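Local coordinates for protein flavin-containing monooxygenase (Allium sativum, PDB 6WPU) that probably uses bound FAD to oxygenate the sulfur of S-allyl-L-cysteine to its sulfoxide, as a flavin-dependent S-monooxygenase of garlic, at residues M98-K108 against V123-F134; Q153-W161 against G169-V177. All blocks are in the same frame, centred on the assembly; numbering follows the deposited sequence.

Interaction 1 (M98-K108 against V123-F134); sequences MGFLDYPFVEK and VLDYLERFGREF. With FAD (flavin-adenine dinucleotide), chain B.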
loop_
_atom_site.group_PDB
_atom_site.type_symbol
_atom_site.label_atom_id
_atom_site.label_comp_id
_atom_site.label_asym_id
_atom_site.label_seq_id
_atom_site.Cartn_x
_atom_site.Cartn_y
_atom_site.Cartn_z
ATOM N N MET A 98 -3.842 10.146 8.837
ATOM C CA MET A 98 -3.426 8.753 8.703
ATOM C C MET A 98 -3.940 7.825 9.799
ATOM O O MET A 98 -3.987 6.610 9.578
ATOM C CB MET A 98 -1.906 8.659 8.706
ATOM C CG MET A 98 -1.245 9.127 7.450
ATOM S SD MET A 98 0.543 9.042 7.649
ATOM C CE MET A 98 0.829 7.316 8.021
ATOM N N GLY A 99 -4.278 8.344 10.975
ATOM C CA GLY A 99 -4.525 7.474 12.115
ATOM C C GLY A 99 -5.816 6.678 12.007
ATOM O O GLY A 99 -6.791 7.090 11.384
ATOM N N PHE A 100 -5.812 5.500 12.629
ATOM C CA PHE A 100 -7.056 4.772 12.859
ATOM C C PHE A 100 -8.110 5.669 13.506
ATOM O O PHE A 100 -7.804 6.578 14.285
ATOM C CB PHE A 100 -6.792 3.549 13.731
ATOM C CG PHE A 100 -5.943 2.501 13.052
ATOM C CD1 PHE A 100 -6.443 1.786 11.984
ATOM C CD2 PHE A 100 -4.657 2.230 13.497
ATOM C CE1 PHE A 100 -5.681 0.829 11.362
ATOM C CE2 PHE A 100 -3.885 1.273 12.887
ATOM C CZ PHE A 100 -4.388 0.567 11.806
ATOM N N LEU A 101 -9.373 5.400 13.164
ATOM C CA LEU A 101 -10.469 6.289 13.542
ATOM C C LEU A 101 -10.622 6.426 15.055
ATOM O O LEU A 101 -11.095 7.462 15.539
ATOM C CB LEU A 101 -11.774 5.779 12.923
ATOM C CG LEU A 101 -11.753 5.781 11.393
ATOM C CD1 LEU A 101 -12.996 5.136 10.830
ATOM C CD2 LEU A 101 -11.578 7.206 10.867
ATOM N N ASP A 102 -10.265 5.404 15.824
ATOM C CA ASP A 102 -10.408 5.505 17.274
ATOM C C ASP A 102 -9.054 5.527 17.974
ATOM O O ASP A 102 -8.961 5.204 19.159
ATOM C CB ASP A 102 -11.283 4.369 17.811
ATOM C CG ASP A 102 -10.629 3.006 17.651
ATOM O OD1 ASP A 102 -9.587 2.908 16.956
ATOM O OD2 ASP A 102 -11.148 2.034 18.234
ATOM N N TYR A 103 -8.000 5.914 17.262
ATOM C CA TYR A 103 -6.643 5.880 17.802
ATOM C C TYR A 103 -5.833 6.962 17.111
ATOM O O TYR A 103 -5.038 6.687 16.205
ATOM C CB TYR A 103 -6.014 4.501 17.596
ATOM C CG TYR A 103 -4.840 4.253 18.501
ATOM C CD1 TYR A 103 -4.992 4.283 19.887
ATOM C CD2 TYR A 103 -3.579 3.984 17.976
ATOM C CE1 TYR A 103 -3.919 4.049 20.725
ATOM C CE2 TYR A 103 -2.497 3.751 18.801
ATOM C CZ TYR A 103 -2.671 3.784 20.172
ATOM O OH TYR A 103 -1.593 3.552 20.987
ATOM N N PRO A 104 -6.013 8.222 17.517
ATOM C CA PRO A 104 -5.411 9.338 16.772
ATOM C C PRO A 104 -3.896 9.242 16.707
ATOM O O PRO A 104 -3.230 8.936 17.696
ATOM C CB PRO A 104 -5.851 10.569 17.567
ATOM C CG PRO A 104 -7.141 10.133 18.224
ATOM C CD PRO A 104 -6.934 8.685 18.564
ATOM N N PHE A 105 -3.352 9.524 15.522
ATOM C CA PHE A 105 -1.907 9.478 15.298
ATOM C C PHE A 105 -1.282 10.798 15.761
ATOM O O PHE A 105 -0.664 11.546 14.996
ATOM C CB PHE A 105 -1.622 9.181 13.826
ATOM C CG PHE A 105 -0.152 9.000 13.480
ATOM C CD1 PHE A 105 0.816 8.840 14.462
ATOM C CD2 PHE A 105 0.254 8.986 12.146
ATOM C CE1 PHE A 105 2.154 8.678 14.125
ATOM C CE2 PHE A 105 1.596 8.819 11.801
ATOM C CZ PHE A 105 2.547 8.668 12.789
ATOM N N VAL A 106 -1.461 11.080 17.054
ATOM C CA VAL A 106 -0.935 12.308 17.644
ATOM C C VAL A 106 0.501 12.080 18.099
ATOM O O VAL A 106 1.012 10.957 18.059
ATOM C CB VAL A 106 -1.816 12.814 18.807
ATOM C CG1 VAL A 106 -3.148 13.322 18.278
ATOM C CG2 VAL A 106 -2.032 11.723 19.861
ATOM N N GLU A 107 1.158 13.158 18.511
ATOM C CA GLU A 107 2.502 13.083 19.057
ATOM C C GLU A 107 2.518 12.240 20.331
ATOM O O GLU A 107 1.512 12.120 21.033
ATOM C CB GLU A 107 3.018 14.498 19.349
ATOM C CG GLU A 107 3.198 15.404 18.114
ATOM C CD GLU A 107 1.888 15.909 17.486
ATOM O OE1 GLU A 107 0.785 15.517 17.939
ATOM O OE2 GLU A 107 1.972 16.709 16.523
ATOM N N LYS A 108 3.670 11.632 20.615
ATOM C CA LYS A 108 3.890 11.011 21.915
ATOM C C LYS A 108 3.875 12.076 23.011
ATOM O O LYS A 108 4.026 13.275 22.751
ATOM C CB LYS A 108 5.226 10.261 21.944
ATOM C CG LYS A 108 5.357 9.146 20.923
ATOM C CD LYS A 108 6.341 8.079 21.392
ATOM C CE LYS A 108 7.733 8.287 20.832
ATOM N NZ LYS A 108 8.721 7.437 21.554
ATOM N N VAL A 123 5.815 6.281 12.309
ATOM C CA VAL A 123 4.640 5.492 11.961
ATOM C C VAL A 123 4.762 4.093 12.546
ATOM O O VAL A 123 3.794 3.540 13.091
ATOM C CB VAL A 123 4.451 5.454 10.437
ATOM C CG1 VAL A 123 3.203 4.666 10.074
ATOM C CG2 VAL A 123 4.395 6.850 9.882
ATOM N N LEU A 124 5.961 3.506 12.458
ATOM C CA LEU A 124 6.173 2.185 13.033
ATOM C C LEU A 124 5.912 2.192 14.535
ATOM O O LEU A 124 5.260 1.282 15.064
ATOM C CB LEU A 124 7.588 1.692 12.740
ATOM C CG LEU A 124 7.906 0.299 13.306
ATOM C CD1 LEU A 124 7.055 -0.744 12.609
ATOM C CD2 LEU A 124 9.390 -0.034 13.168
ATOM N N ASP A 125 6.412 3.212 15.237
ATOM C CA ASP A 125 6.166 3.303 16.668
ATOM C C ASP A 125 4.671 3.397 16.949
ATOM O O ASP A 125 4.169 2.792 17.901
ATOM C CB ASP A 125 6.915 4.506 17.250
ATOM C CG ASP A 125 6.799 4.592 18.775
ATOM O OD1 ASP A 125 7.173 3.616 19.467
ATOM O OD2 ASP A 125 6.342 5.642 19.283
ATOM N N TYR A 126 3.942 4.126 16.104
ATOM C CA TYR A 126 2.495 4.218 16.243
ATOM C C TYR A 126 1.842 2.843 16.113
ATOM O O TYR A 126 0.999 2.467 16.935
ATOM C CB TYR A 126 1.956 5.199 15.202
ATOM C CG TYR A 126 0.453 5.242 15.055
ATOM C CD1 TYR A 126 -0.342 5.947 15.956
ATOM C CD2 TYR A 126 -0.173 4.593 13.998
ATOM C CE1 TYR A 126 -1.723 5.992 15.808
ATOM C CE2 TYR A 126 -1.542 4.635 13.843
ATOM C CZ TYR A 126 -2.313 5.335 14.749
ATOM O OH TYR A 126 -3.675 5.360 14.583
ATOM N N LEU A 127 2.239 2.062 15.098
ATOM C CA LEU A 127 1.665 0.726 14.939
ATOM C C LEU A 127 2.032 -0.178 16.111
ATOM O O LEU A 127 1.222 -1.013 16.534
ATOM C CB LEU A 127 2.119 0.100 13.622
ATOM C CG LEU A 127 1.682 0.830 12.349
ATOM C CD1 LEU A 127 2.263 0.132 11.111
ATOM C CD2 LEU A 127 0.172 0.907 12.278
ATOM N N GLU A 128 3.242 -0.026 16.654
ATOM C CA GLU A 128 3.630 -0.838 17.804
ATOM C C GLU A 128 2.825 -0.459 19.039
ATOM O O GLU A 128 2.387 -1.340 19.789
ATOM C CB GLU A 128 5.131 -0.706 18.063
ATOM C CG GLU A 128 5.987 -1.408 17.000
ATOM C CD GLU A 128 7.458 -1.002 17.048
ATOM O OE1 GLU A 128 7.800 -0.084 17.829
ATOM O OE2 GLU A 128 8.270 -1.597 16.296
ATOM N N ARG A 129 2.616 0.845 19.263
ATOM C CA ARG A 129 1.750 1.277 20.355
ATOM C C ARG A 129 0.334 0.740 20.161
ATOM O O ARG A 129 -0.292 0.253 21.110
ATOM C CB ARG A 129 1.735 2.806 20.456
ATOM C CG ARG A 129 3.042 3.457 20.910
ATOM C CD ARG A 129 2.847 4.928 21.329
ATOM N NE ARG A 129 2.796 5.847 20.194
ATOM C CZ ARG A 129 1.737 6.584 19.844
ATOM N NH1 ARG A 129 1.819 7.395 18.785
ATOM N NH2 ARG A 129 0.602 6.525 20.540
ATOM N N PHE A 130 -0.180 0.826 18.932
ATOM C CA PHE A 130 -1.469 0.239 18.597
ATOM C C PHE A 130 -1.503 -1.238 18.969
ATOM O O PHE A 130 -2.409 -1.687 19.676
ATOM C CB PHE A 130 -1.753 0.427 17.097
ATOM C CG PHE A 130 -3.055 -0.182 16.637
ATOM C CD1 PHE A 130 -3.148 -1.543 16.352
ATOM C CD2 PHE A 130 -4.187 0.608 16.485
ATOM C CE1 PHE A 130 -4.343 -2.107 15.930
ATOM C CE2 PHE A 130 -5.394 0.049 16.064
ATOM C CZ PHE A 130 -5.471 -1.308 15.786
ATOM N N GLY A 131 -0.531 -2.014 18.472
ATOM C CA GLY A 131 -0.509 -3.442 18.748
ATOM C C GLY A 131 -0.492 -3.774 20.233
ATOM O O GLY A 131 -1.064 -4.783 20.652
ATOM N N ARG A 132 0.156 -2.936 21.048
ATOM C CA ARG A 132 0.110 -3.116 22.494
ATOM C C ARG A 132 -1.229 -2.666 23.059
ATOM O O ARG A 132 -1.837 -3.375 23.869
ATOM C CB ARG A 132 1.253 -2.355 23.172
ATOM C CG ARG A 132 2.603 -3.056 23.088
ATOM C CD ARG A 132 3.689 -2.334 23.892
ATOM N NE ARG A 132 4.038 -1.027 23.336
ATOM C CZ ARG A 132 5.021 -0.814 22.461
ATOM N NH1 ARG A 132 5.767 -1.826 22.032
ATOM N NH2 ARG A 132 5.259 0.412 22.015
ATOM N N GLU A 133 -1.706 -1.493 22.641
ATOM C CA GLU A 133 -2.899 -0.923 23.264
ATOM C C GLU A 133 -4.096 -1.858 23.135
ATOM O O GLU A 133 -4.903 -1.982 24.065
ATOM C CB GLU A 133 -3.225 0.435 22.640
ATOM C CG GLU A 133 -4.512 1.055 23.171
ATOM C CD GLU A 133 -4.419 1.416 24.640
ATOM O OE1 GLU A 133 -3.317 1.792 25.093
ATOM O OE2 GLU A 133 -5.447 1.305 25.345
ATOM N N PHE A 134 -4.224 -2.530 21.995
ATOM C CA PHE A 134 -5.388 -3.362 21.731
ATOM C C PHE A 134 -5.077 -4.850 21.842
ATOM O O PHE A 134 -5.855 -5.684 21.364
ATOM C CB PHE A 134 -5.969 -2.979 20.368
ATOM C CG PHE A 134 -6.400 -1.523 20.309
ATOM C CD1 PHE A 134 -7.499 -1.083 21.040
ATOM C CD2 PHE A 134 -5.679 -0.594 19.580
ATOM C CE1 PHE A 134 -7.887 0.244 21.012
ATOM C CE2 PHE A 134 -6.056 0.738 19.545
ATOM C CZ PHE A 134 -7.158 1.164 20.261
HETATM P PA FAD B . 2.102 -4.381 4.571
HETATM O O1A FAD B . 2.658 -3.185 5.347
HETATM O O2A FAD B . 2.778 -4.874 3.393
HETATM O O5B FAD B . 2.037 -5.636 5.414
HETATM C C5B FAD B . 1.775 -6.966 4.981
HETATM C C4B FAD B . 2.329 -7.991 5.996
HETATM O O4B FAD B . 2.008 -9.321 5.696
HETATM C C3B FAD B . 3.825 -7.918 6.142
HETATM O O3B FAD B . 4.189 -7.796 7.478
HETATM C C2B FAD B . 4.319 -9.210 5.594
HETATM O O2B FAD B . 5.478 -9.658 6.200
HETATM C C1B FAD B . 3.152 -10.108 5.886
HETATM N N9A FAD B . 3.054 -11.249 5.005
HETATM C C8A FAD B . 3.124 -11.210 3.617
HETATM N N7A FAD B . 2.999 -12.448 3.122
HETATM C C5A FAD B . 2.863 -13.359 4.173
HETATM C C6A FAD B . 2.713 -14.742 4.258
HETATM N N6A FAD B . 2.664 -15.566 3.074
HETATM N N1A FAD B . 2.584 -15.324 5.464
HETATM C C2A FAD B . 2.628 -14.601 6.613
HETATM N N3A FAD B . 2.776 -13.256 6.583
HETATM C C4A FAD B . 2.896 -12.611 5.389
HETATM N N1 FAD B . 0.300 5.072 3.826
HETATM C C2 FAD B . 0.087 6.170 4.733
HETATM O O2 FAD B . -0.999 6.188 5.536
HETATM N N3 FAD B . 0.925 7.262 4.720
HETATM C C4 FAD B . 2.030 7.283 3.896
HETATM O O4 FAD B . 2.882 8.338 3.871
HETATM C C4X FAD B . 2.419 6.085 3.126
HETATM N N5 FAD B . 3.654 6.029 2.491
HETATM C C5X FAD B . 4.013 4.872 1.808
HETATM C C6 FAD B . 5.254 4.820 1.155
HETATM C C7 FAD B . 5.617 3.657 0.485
HETATM C C7M FAD B . 6.946 3.617 -0.222
HETATM C C8 FAD B . 4.761 2.558 0.454
HETATM C C8M FAD B . 5.121 1.299 -0.268
HETATM C C9 FAD B . 3.522 2.609 1.101
HETATM C C9A FAD B . 3.148 3.762 1.776
HETATM N N10 FAD B . 1.882 3.807 2.455
HETATM C C10 FAD B . 1.509 4.969 3.144
HETATM C "C1'" FAD B . 0.959 2.663 2.384
HETATM C "C2'" FAD B . 1.206 1.449 3.254
HETATM O "O2'" FAD B . 1.213 0.338 2.456
HETATM C "C3'" FAD B . 0.011 1.365 4.175
HETATM O "O3'" FAD B . 0.219 2.413 5.039
HETATM C "C4'" FAD B . -0.112 0.079 4.986
HETATM O "O4'" FAD B . 1.116 -0.164 5.566
HETATM C "C5'" FAD B . -0.619 -1.158 4.238
HETATM O "O5'" FAD B . -0.270 -2.199 5.103
HETATM P P FAD B . -0.536 -3.755 4.965
HETATM O O1P FAD B . -0.753 -4.435 6.370
HETATM O O2P FAD B . -1.681 -3.870 3.882
HETATM O O3P FAD B . 0.715 -4.236 4.011
#
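Tyr126 reaches from its helix into the curled loop 98-108, where its hydroxyl takes a hydrogen bond from Phe100 N (N to OH 2.9 Å) and gives one to Tyr103 O, which lies near the plane of the phenol ring. Two bonds thus tie the turn Phe100-Tyr103 to the helix, and tyrosine suits the place because it brings a long apolar ring as well as a polar tip. The ring itself is covered on one face by Phe105, whose CB makes a CH-pi contact 4.1 Å from the ring centroid, while the Phe105 ring crosses at an oblique tilt of 36°. With CG anti to the backbone N (chi1 -176°), Phe105 also brings its CZ to Val123, 3.9 Å from CG2.

The aromatic packing is tight around Phe130. Phe100 lies over one face of its ring, with CD2 3.4 Å from Phe130 CD2, Phe134, just past the helix end, sets its CD2 over the opposite face, toward the ring's rim, and the ring edge points at the face of Tyr103. Phe134 turns an edge to the Tyr103 face as well, centroids 5.3 Å apart. At the other end, Met98 SD accepts a weak hydrogen bond from the flavin N3 (3.4 Å), and its terminal methyl CE, swung round by chi3 of 58°, rests on Val123.

The Lys108 side is looser and partly exposed: this poorly ordered lysine makes a long salt bridge, NZ to Asp125 OD2 3.7 Å, and Asp125 has a similarly long one to Arg129. The aromatic cluster continues into the fold: its Phe100 and Phe130 pack on Val36 of helix 32-43, the helix whose Arg39 pairs with Asp102. Phe344 of helix 343-358 meets the Phe100 ring, and Phe453 of helix 443-453 covers Pro104 and Val106.

Interaction 2 (Q153-W161 against G169-V177); sequences QGGKWTVKW and GEEGFDAVV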
loop_
_atom_site.group_PDB
_atom_site.type_symbol
_atom_site.label_atom_id
_atom_site.label_comp_id
_atom_site.label_asym_id
_atom_site.label_seq_id
_atom_site.Cartn_x
_atom_site.Cartn_y
_atom_site.Cartn_z
ATOM N N GLN A 153 -13.611 -29.619 1.847
ATOM C CA GLN A 153 -14.990 -30.024 1.597
ATOM C C GLN A 153 -15.809 -29.817 2.865
ATOM O O GLN A 153 -15.662 -30.562 3.838
ATOM C CB GLN A 153 -15.059 -31.479 1.126
ATOM N N GLY A 154 -16.659 -28.800 2.863
ATOM C CA GLY A 154 -17.390 -28.408 4.046
ATOM C C GLY A 154 -17.445 -26.901 4.166
ATOM O O GLY A 154 -18.264 -26.350 4.907
ATOM N N GLY A 155 -16.575 -26.223 3.421
ATOM C CA GLY A 155 -16.488 -24.781 3.463
ATOM C C GLY A 155 -15.477 -24.236 4.445
ATOM O O GLY A 155 -15.389 -23.011 4.606
ATOM N N LYS A 156 -14.730 -25.095 5.125
ATOM C CA LYS A 156 -13.671 -24.629 6.005
ATOM C C LYS A 156 -12.362 -24.470 5.224
ATOM O O LYS A 156 -12.217 -24.929 4.087
ATOM C CB LYS A 156 -13.497 -25.589 7.178
ATOM C CG LYS A 156 -14.811 -25.909 7.903
ATOM C CD LYS A 156 -15.586 -24.637 8.226
ATOM C CE LYS A 156 -16.834 -24.905 9.083
ATOM N NZ LYS A 156 -17.531 -23.618 9.418
ATOM N N TRP A 157 -11.395 -23.805 5.848
ATOM C CA TRP A 157 -10.124 -23.516 5.210
ATOM C C TRP A 157 -8.999 -24.115 6.033
ATOM O O TRP A 157 -9.070 -24.145 7.265
ATOM C CB TRP A 157 -9.916 -22.004 5.060
ATOM C CG TRP A 157 -10.847 -21.376 4.052
ATOM C CD1 TRP A 157 -12.122 -20.925 4.267
ATOM C CD2 TRP A 157 -10.570 -21.148 2.665
ATOM N NE1 TRP A 157 -12.653 -20.424 3.098
ATOM C CE2 TRP A 157 -11.721 -20.547 2.101
ATOM C CE3 TRP A 157 -9.460 -21.391 1.845
ATOM C CZ2 TRP A 157 -11.793 -20.191 0.750
ATOM C CZ3 TRP A 157 -9.528 -21.036 0.512
ATOM C CH2 TRP A 157 -10.690 -20.436 -0.022
ATOM N N THR A 158 -7.968 -24.593 5.349
ATOM C CA THR A 158 -6.735 -25.024 5.984
ATOM C C THR A 158 -5.636 -24.053 5.588
ATOM O O THR A 158 -5.423 -23.810 4.397
ATOM C CB THR A 158 -6.366 -26.450 5.584
ATOM O OG1 THR A 158 -7.403 -27.340 6.022
ATOM C CG2 THR A 158 -5.060 -26.852 6.239
ATOM N N VAL A 159 -4.975 -23.480 6.587
ATOM C CA VAL A 159 -3.808 -22.637 6.390
ATOM C C VAL A 159 -2.577 -23.442 6.775
ATOM O O VAL A 159 -2.461 -23.910 7.912
ATOM C CB VAL A 159 -3.903 -21.350 7.219
ATOM C CG1 VAL A 159 -2.653 -20.478 6.986
ATOM C CG2 VAL A 159 -5.180 -20.594 6.855
ATOM N N LYS A 160 -1.659 -23.603 5.830
ATOM C CA LYS A 160 -0.402 -24.293 6.055
ATOM C C LYS A 160 0.716 -23.259 6.061
ATOM O O LYS A 160 0.746 -22.378 5.199
ATOM C CB LYS A 160 -0.179 -25.352 4.977
ATOM C CG LYS A 160 1.161 -26.032 5.046
ATOM C CD LYS A 160 1.288 -27.072 3.940
ATOM C CE LYS A 160 2.736 -27.543 3.786
ATOM N NZ LYS A 160 3.099 -27.776 2.360
ATOM N N TRP A 161 1.615 -23.349 7.039
ATOM C CA TRP A 161 2.652 -22.348 7.238
ATOM C C TRP A 161 4.001 -23.033 7.406
ATOM O O TRP A 161 4.078 -24.213 7.752
ATOM C CB TRP A 161 2.362 -21.468 8.463
ATOM C CG TRP A 161 2.149 -22.276 9.737
ATOM C CD1 TRP A 161 0.974 -22.807 10.181
ATOM C CD2 TRP A 161 3.139 -22.633 10.717
ATOM N NE1 TRP A 161 1.165 -23.483 11.364
ATOM C CE2 TRP A 161 2.483 -23.392 11.718
ATOM C CE3 TRP A 161 4.509 -22.390 10.844
ATOM C CZ2 TRP A 161 3.151 -23.909 12.830
ATOM C CZ3 TRP A 161 5.175 -22.907 11.949
ATOM C CH2 TRP A 161 4.493 -23.659 12.928
ATOM N N GLY A 169 3.505 -26.169 10.055
ATOM C CA GLY A 169 2.308 -26.850 10.494
ATOM C C GLY A 169 1.117 -26.353 9.712
ATOM O O GLY A 169 1.267 -25.720 8.665
ATOM N N GLU A 170 -0.072 -26.634 10.243
ATOM C CA GLU A 170 -1.306 -26.207 9.602
ATOM C C GLU A 170 -2.422 -26.125 10.635
ATOM O O GLU A 170 -2.308 -26.644 11.753
ATOM C CB GLU A 170 -1.698 -27.148 8.459
ATOM C CG GLU A 170 -1.943 -28.563 8.885
ATOM C CD GLU A 170 -2.339 -29.453 7.721
ATOM O OE1 GLU A 170 -3.480 -29.976 7.728
ATOM O OE2 GLU A 170 -1.511 -29.617 6.797
ATOM N N GLU A 171 -3.508 -25.466 10.240
ATOM C CA GLU A 171 -4.628 -25.251 11.144
ATOM C C GLU A 171 -5.883 -25.025 10.317
ATOM O O GLU A 171 -5.826 -24.450 9.226
ATOM C CB GLU A 171 -4.363 -24.063 12.085
ATOM C CG GLU A 171 -5.511 -23.760 13.062
ATOM C CD GLU A 171 -5.161 -22.702 14.119
ATOM O OE1 GLU A 171 -6.060 -22.331 14.911
ATOM O OE2 GLU A 171 -3.995 -22.256 14.176
ATOM N N GLY A 172 -7.013 -25.498 10.839
ATOM C CA GLY A 172 -8.290 -25.321 10.175
ATOM C C GLY A 172 -9.015 -24.084 10.678
ATOM O O GLY A 172 -8.862 -23.682 11.826
ATOM N N PHE A 173 -9.795 -23.464 9.791
ATOM C CA PHE A 173 -10.444 -22.192 10.086
ATOM C C PHE A 173 -11.834 -22.143 9.471
ATOM O O PHE A 173 -12.108 -22.776 8.447
ATOM C CB PHE A 173 -9.620 -20.995 9.562
ATOM C CG PHE A 173 -8.316 -20.827 10.268
ATOM C CD1 PHE A 173 -7.161 -21.438 9.774
ATOM C CD2 PHE A 173 -8.249 -20.089 11.452
ATOM C CE1 PHE A 173 -5.949 -21.301 10.439
ATOM C CE2 PHE A 173 -7.042 -19.960 12.142
ATOM C CZ PHE A 173 -5.881 -20.557 11.616
ATOM N N ASP A 174 -12.707 -21.360 10.106
ATOM C CA ASP A 174 -13.980 -21.012 9.480
ATOM C C ASP A 174 -13.804 -19.979 8.373
ATOM O O ASP A 174 -14.590 -19.957 7.415
ATOM C CB ASP A 174 -14.940 -20.453 10.518
ATOM C CG ASP A 174 -15.287 -21.466 11.599
ATOM O OD1 ASP A 174 -15.656 -22.613 11.252
ATOM O OD2 ASP A 174 -15.183 -21.098 12.790
ATOM N N ALA A 175 -12.817 -19.095 8.508
ATOM C CA ALA A 175 -12.677 -17.972 7.591
ATOM C C ALA A 175 -11.222 -17.545 7.564
ATOM O O ALA A 175 -10.470 -17.759 8.518
ATOM C CB ALA A 175 -13.588 -16.796 7.991
ATOM N N VAL A 176 -10.828 -16.944 6.447
ATOM C CA VAL A 176 -9.468 -16.462 6.245
ATOM C C VAL A 176 -9.549 -15.019 5.763
ATOM O O VAL A 176 -10.270 -14.729 4.801
ATOM C CB VAL A 176 -8.712 -17.324 5.217
ATOM C CG1 VAL A 176 -7.341 -16.689 4.876
ATOM C CG2 VAL A 176 -8.541 -18.735 5.732
ATOM N N VAL A 177 -8.820 -14.119 6.424
ATOM C CA VAL A 177 -8.697 -12.737 5.974
ATOM C C VAL A 177 -7.272 -12.521 5.474
ATOM O O VAL A 177 -6.310 -12.658 6.241
ATOM C CB VAL A 177 -9.038 -11.728 7.079
ATOM C CG1 VAL A 177 -9.066 -10.337 6.486
ATOM C CG2 VAL A 177 -10.373 -12.063 7.763
HETATM O O HOH W 1 -1.232 -22.700 13.451
#
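Trp157 O is gripped twice by the opposite strand: Phe173 N donates to it from within the carbonyl plane at 2.7 Å, and the CA-H of Gly172 adds a weaker contact, CA to O 3.2 Å. Trp157 N returns a nearly straight bond to Phe173 O (170° at the hydrogen). The same paired bonds recur at Val159-Glu171 and Trp161-Gly169, making a regular antiparallel hairpin.

Trp157, Val159 and Phe173 share one face of the sheet. Val159 CG2 sits 3.6 Å from Phe173 CD1, and Val176, from the strand that follows, sets its CG2 the same distance from Trp157 CB. Branched and aromatic groups suit this buried face, where Val159 and Phe173 pack on Ala26 of strand 24-28 and Trp157 on Val149 and Met151 of strand 144-151.

Trp161 folds back across its partner strand: CG stands between the backbone N and carbonyl carbon (chi1 55°), laying the indole over Gly169, whose N is 3.4 Å above the ring plane. A CB on Gly169 would press on Trp161 CZ2, so glycine fits here. Trp161 NE1 weakly reaches a water that donates to Glu171 OE2; His24 and Thr49 hold OE1. Replacing this tryptophan with an alanine would probably uncover the Gly169 backbone and leave that water without its indole mate.

At the hairpin's open, partly exposed end, Lys156, just before the first strand, makes a salt bridge to Asp174, just after the second (NZ to OD1 2.8 Å), from the anti side and well out of the carboxylate plane, while OD2 receives His24 N. Asp174 thus links this ion pair to the parallel sheet; apolar groups fill most of the inner face, where hydrogen bonds hold the Glu171 carboxylate.

How the interactions relate
Interactions 1 and 2 follow one another along the chain and do not touch: their centres are 30 Å apart and their nearest atoms about 13 Å. What relates them is the FAD, stretched between the two regions. Interaction 1 stands at the flavin end, with Met98 of its loop in the cofactor pocket beside the isoalloxazine. Interaction 2 lies toward the adenine end, the Trp161 side chain about 7 Å from the nearest FAD atom. Strand 175-178 leads from the hairpin of interaction 2 into the parallel sheet beside strand 24-28, while 98-108/123-134 packs on helix 32-43, which follows that strand, so both contacts border the FAD-binding Rossmann-type fold.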